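Long-range contact in Cg3027-pa (Drosophila melanogaster, PDB 2VHH), which probably hydrolyses N-carbamoyl-beta-alanine to beta-alanine, ammonium and carbon dioxide, the final step of pyrimidine breakdown: residues L40-F53 against V101-C113. Numbering follows the deposited sequence.
Sequences LPTSAKDIAEQNGF and VKTMIKAAAEAGC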
loop_
_atom_site.group_PDB
_atom_site.type_symbol
_atom_site.label_atom_id
_atom_site.label_comp_id
_atom_site.label_asym_id
_atom_site.label_seq_id
_atom_site.Cartn_x
_atom_site.Cartn_y
_atom_site.Cartn_z
ATOM N N LEU C 40 26.815 41.671 -32.505
ATOM C CA LEU C 40 27.726 41.768 -31.366
ATOM C C LEU C 40 28.601 43.004 -31.449
ATOM O O LEU C 40 28.976 43.417 -32.544
ATOM C CB LEU C 40 28.600 40.517 -31.256
ATOM C CG LEU C 40 27.858 39.215 -30.951
ATOM C CD1 LEU C 40 28.765 38.023 -31.201
ATOM C CD2 LEU C 40 27.294 39.212 -29.525
ATOM N N PRO C 41 28.933 43.602 -30.290
ATOM C CA PRO C 41 29.848 44.732 -30.241
ATOM C C PRO C 41 31.130 44.451 -31.005
ATOM O O PRO C 41 31.642 43.328 -30.972
ATOM C CB PRO C 41 30.140 44.865 -28.751
ATOM C CG PRO C 41 28.908 44.403 -28.116
ATOM C CD PRO C 41 28.441 43.256 -28.945
ATOM N N THR C 42 31.632 45.473 -31.688
ATOM C CA THR C 42 32.799 45.343 -32.561
ATOM C C THR C 42 34.088 44.951 -31.804
ATOM O O THR C 42 34.947 44.246 -32.347
ATOM C CB THR C 42 32.987 46.625 -33.435
ATOM O OG1 THR C 42 34.039 46.416 -34.380
ATOM C CG2 THR C 42 33.298 47.861 -32.583
ATOM N N SER C 43 34.193 45.396 -30.548
ATOM C CA SER C 43 35.347 45.109 -29.690
ATOM C C SER C 43 35.434 43.630 -29.322
ATOM O O SER C 43 36.523 43.059 -29.260
ATOM C CB SER C 43 35.278 45.955 -28.421
ATOM O OG SER C 43 34.167 45.578 -27.632
ATOM N N ALA C 44 34.274 43.029 -29.082
ATOM C CA ALA C 44 34.158 41.614 -28.788
ATOM C C ALA C 44 34.591 40.777 -29.980
ATOM O O ALA C 44 35.281 39.775 -29.823
ATOM C CB ALA C 44 32.729 41.288 -28.393
ATOM N N LYS C 45 34.173 41.199 -31.170
ATOM C CA LYS C 45 34.624 40.608 -32.435
ATOM C C LYS C 45 36.138 40.751 -32.668
ATOM O O LYS C 45 36.769 39.882 -33.293
ATOM C CB LYS C 45 33.869 41.236 -33.602
ATOM C CG LYS C 45 32.738 40.389 -34.122
ATOM C CD LYS C 45 31.914 41.129 -35.152
ATOM C CE LYS C 45 30.835 41.951 -34.486
ATOM N NZ LYS C 45 30.010 42.688 -35.475
ATOM N N ASP C 46 36.709 41.847 -32.167
ATOM C CA ASP C 46 38.149 42.089 -32.265
ATOM C C ASP C 46 38.973 41.138 -31.397
ATOM O O ASP C 46 39.918 40.517 -31.894
ATOM C CB ASP C 46 38.499 43.548 -31.937
ATOM C CG ASP C 46 38.362 44.476 -33.143
ATOM O OD1 ASP C 46 38.300 43.985 -34.293
ATOM O OD2 ASP C 46 38.324 45.707 -32.934
ATOM N N ILE C 47 38.616 41.022 -30.117
ATOM C CA ILE C 47 39.307 40.101 -29.214
ATOM C C ILE C 47 39.246 38.672 -29.757
ATOM O O ILE C 47 40.196 37.911 -29.610
ATOM C CB ILE C 47 38.751 40.158 -27.772
ATOM C CG1 ILE C 47 38.819 41.586 -27.224
ATOM C CG2 ILE C 47 39.539 39.227 -26.861
ATOM C CD1 ILE C 47 37.809 41.886 -26.133
ATOM N N ALA C 48 38.140 38.330 -30.409
ATOM C CA ALA C 48 37.942 37.004 -30.990
ATOM C C ALA C 48 38.846 36.769 -32.182
ATOM O O ALA C 48 39.473 35.715 -32.309
ATOM C CB ALA C 48 36.488 36.820 -31.394
ATOM N N GLU C 49 38.903 37.757 -33.064
ATOM C CA GLU C 49 39.666 37.614 -34.291
ATOM C C GLU C 49 41.178 37.599 -34.029
ATOM O O GLU C 49 41.886 36.742 -34.557
ATOM C CB GLU C 49 39.267 38.675 -35.312
ATOM C CG GLU C 49 39.534 38.243 -36.747
ATOM C CD GLU C 49 38.989 39.230 -37.779
ATOM O OE1 GLU C 49 39.282 40.454 -37.675
ATOM O OE2 GLU C 49 38.266 38.773 -38.702
ATOM N N GLN C 50 41.655 38.522 -33.196
ATOM C CA GLN C 50 43.053 38.539 -32.821
ATOM C C GLN C 50 43.491 37.229 -32.152
ATOM O O GLN C 50 44.563 36.711 -32.465
ATOM C CB GLN C 50 43.357 39.763 -31.964
ATOM C CG GLN C 50 43.561 41.020 -32.792
ATOM C CD GLN C 50 43.708 42.240 -31.928
ATOM O OE1 GLN C 50 42.785 42.601 -31.192
ATOM N NE2 GLN C 50 44.874 42.887 -31.998
ATOM N N ASN C 51 42.647 36.673 -31.282
ATOM C CA ASN C 51 43.016 35.468 -30.536
ATOM C C ASN C 51 42.617 34.165 -31.222
ATOM O O ASN C 51 42.838 33.077 -30.695
ATOM C CB ASN C 51 42.484 35.541 -29.108
ATOM C CG ASN C 51 43.113 36.676 -28.309
ATOM O OD1 ASN C 51 43.553 36.469 -27.176
ATOM N ND2 ASN C 51 43.159 37.875 -28.891
ATOM N N GLY C 52 42.044 34.293 -32.411
ATOM C CA GLY C 52 41.773 33.146 -33.266
ATOM C C GLY C 52 40.704 32.189 -32.776
ATOM O O GLY C 52 40.841 30.971 -32.922
ATOM N N PHE C 53 39.642 32.731 -32.185
ATOM C CA PHE C 53 38.464 31.930 -31.858
ATOM C C PHE C 53 37.193 32.520 -32.465
ATOM O O PHE C 53 37.076 33.736 -32.611
ATOM C CB PHE C 53 38.327 31.713 -30.342
ATOM C CG PHE C 53 38.031 32.965 -29.544
ATOM C CD1 PHE C 53 39.065 33.761 -29.053
ATOM C CD2 PHE C 53 36.724 33.311 -29.225
ATOM C CE1 PHE C 53 38.792 34.900 -28.282
ATOM C CE2 PHE C 53 36.451 34.448 -28.469
ATOM C CZ PHE C 53 37.486 35.240 -27.993
ATOM N N VAL C 101 41.278 31.155 -21.906
ATOM C CA VAL C 101 39.893 31.299 -21.481
ATOM C C VAL C 101 39.653 32.681 -20.869
ATOM O O VAL C 101 38.566 33.233 -21.015
ATOM C CB VAL C 101 39.443 30.139 -20.541
ATOM C CG1 VAL C 101 38.041 30.360 -19.999
ATOM C CG2 VAL C 101 39.475 28.817 -21.294
ATOM N N LYS C 102 40.671 33.237 -20.209
ATOM C CA LYS C 102 40.614 34.600 -19.666
ATOM C C LYS C 102 40.176 35.621 -20.722
ATOM O O LYS C 102 39.291 36.449 -20.465
ATOM C CB LYS C 102 41.974 35.019 -19.108
ATOM C CG LYS C 102 42.108 35.011 -17.594
ATOM C CD LYS C 102 43.530 35.432 -17.209
ATOM C CE LYS C 102 43.847 35.234 -15.727
ATOM N NZ LYS C 102 43.481 36.431 -14.905
ATOM N N THR C 103 40.802 35.558 -21.899
ATOM C CA THR C 103 40.484 36.483 -22.992
ATOM C C THR C 103 39.138 36.158 -23.641
ATOM O O THR C 103 38.480 37.044 -24.180
ATOM C CB THR C 103 41.627 36.645 -24.080
ATOM O OG1 THR C 103 41.066 36.561 -25.397
ATOM C CG2 THR C 103 42.728 35.605 -23.957
ATOM N N MET C 104 38.736 34.891 -23.585
ATOM C CA MET C 104 37.419 34.496 -24.081
ATOM C C MET C 104 36.314 35.000 -23.158
ATOM O O MET C 104 35.269 35.434 -23.625
ATOM C CB MET C 104 37.327 32.984 -24.264
ATOM C CG MET C 104 38.244 32.430 -25.331
ATOM S SD MET C 104 37.859 30.710 -25.667
ATOM C CE MET C 104 39.264 30.223 -26.678
ATOM N N ILE C 105 36.557 34.942 -21.854
ATOM C CA ILE C 105 35.644 35.484 -20.859
ATOM C C ILE C 105 35.569 37.000 -21.014
ATOM O O ILE C 105 34.500 37.592 -20.877
ATOM C CB ILE C 105 36.101 35.099 -19.432
ATOM C CG1 ILE C 105 35.901 33.602 -19.196
ATOM C CG2 ILE C 105 35.367 35.905 -18.374
ATOM C CD1 ILE C 105 36.728 33.070 -18.072
ATOM N N LYS C 106 36.705 37.621 -21.319
ATOM C CA LYS C 106 36.764 39.062 -21.554
ATOM C C LYS C 106 35.864 39.441 -22.728
ATOM O O LYS C 106 35.108 40.415 -22.651
ATOM C CB LYS C 106 38.209 39.492 -21.824
ATOM C CG LYS C 106 38.437 40.997 -21.953
ATOM C CD LYS C 106 39.900 41.311 -22.299
ATOM C CE LYS C 106 40.110 42.819 -22.467
ATOM N NZ LYS C 106 41.197 43.179 -23.446
ATOM N N ALA C 107 35.935 38.654 -23.800
ATOM C CA ALA C 107 35.109 38.869 -24.984
ATOM C C ALA C 107 33.628 38.697 -24.665
ATOM O O ALA C 107 32.797 39.474 -25.122
ATOM C CB ALA C 107 35.534 37.950 -26.107
ATOM N N ALA C 108 33.312 37.687 -23.858
ATOM C CA ALA C 108 31.943 37.419 -23.423
ATOM C C ALA C 108 31.374 38.602 -22.643
ATOM O O ALA C 108 30.223 38.988 -22.848
ATOM C CB ALA C 108 31.910 36.151 -22.585
ATOM N N ALA C 109 32.196 39.175 -21.764
ATOM C CA ALA C 109 31.841 40.371 -20.999
ATOM C C ALA C 109 31.505 41.551 -21.905
ATOM O O ALA C 109 30.483 42.213 -21.723
ATOM C CB ALA C 109 32.965 40.743 -20.044
ATOM N N GLU C 110 32.361 41.799 -22.886
ATOM C CA GLU C 110 32.168 42.911 -23.803
ATOM C C GLU C 110 31.041 42.658 -24.805
ATOM O O GLU C 110 30.533 43.595 -25.414
ATOM C CB GLU C 110 33.488 43.278 -24.485
ATOM C CG GLU C 110 34.393 44.103 -23.571
ATOM C CD GLU C 110 35.703 44.512 -24.226
ATOM O OE1 GLU C 110 35.697 44.774 -25.453
ATOM O OE2 GLU C 110 36.738 44.583 -23.510
ATOM N N ALA C 111 30.656 41.393 -24.963
ATOM C CA ALA C 111 29.479 41.030 -25.760
ATOM C C ALA C 111 28.199 41.194 -24.942
ATOM O O ALA C 111 27.092 41.041 -25.467
ATOM C CB ALA C 111 29.588 39.612 -26.276
ATOM N N GLY C 112 28.362 41.495 -23.652
ATOM C CA GLY C 112 27.250 41.763 -22.750
ATOM C C GLY C 112 26.671 40.545 -22.054
ATOM O O GLY C 112 25.512 40.569 -21.652
ATOM N N CYS C 113 27.456 39.480 -21.901
ATOM C CA CYS C 113 26.968 38.275 -21.224
ATOM C C CYS C 113 26.756 38.483 -19.732
ATOM O O CYS C 113 27.394 39.333 -19.124
ATOM C CB CYS C 113 27.900 37.097 -21.457
ATOM S SG CYS C 113 27.820 36.507 -23.136
#
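F53 and M104 meet at one end of the apolar centre, where the methionine lies over a face of the ring: M104 CG sits 3.9 Å from the centroid of the F53 ring, a CH-pi contact, and M104 SD follows at 4.6 Å, a Met-aromatic contact. The opposite face lies against A48 CA of helix 42-50, offset toward the rim, while A107 CB approaches the edge near the ring plane, 3.8 Å from F53 CZ. A chi1 of 67°, with CG between the backbone N and carbonyl carbon, lays the F53 ring between A48 and M104. Alongside, I47 is a knob in the hole formed by T103, K106, A107 and E110; its CG2 reaches T103 OG1 (3.4 Å) and its CD1 lies against the E110 carboxylate, the two side chains crossing at about a right angle. A44 lies close to A107, their CA atoms 4.8 Å apart, and its methyl also packs on A111, which L40 CD2 touches too. Farther out, P41 CG lies against the carbonyl oxygen of E110. Toward opposite ends of helix 42-50, S43 OG donates to the anti lone pair of E110 OE1 at 2.8 Å, and T103 OG1 makes a weak bond to N51 OD1. Helix 42-50 lies on I55 of strand 54-59, helix 90-110 on L338 of the adjacent strand 337-344. This is antiparallel helix packing, the axes of 42-50 and 101-110 approaching to 8.4 Å at 164°, on one sheet of the carbon-nitrogen hydrolase fold.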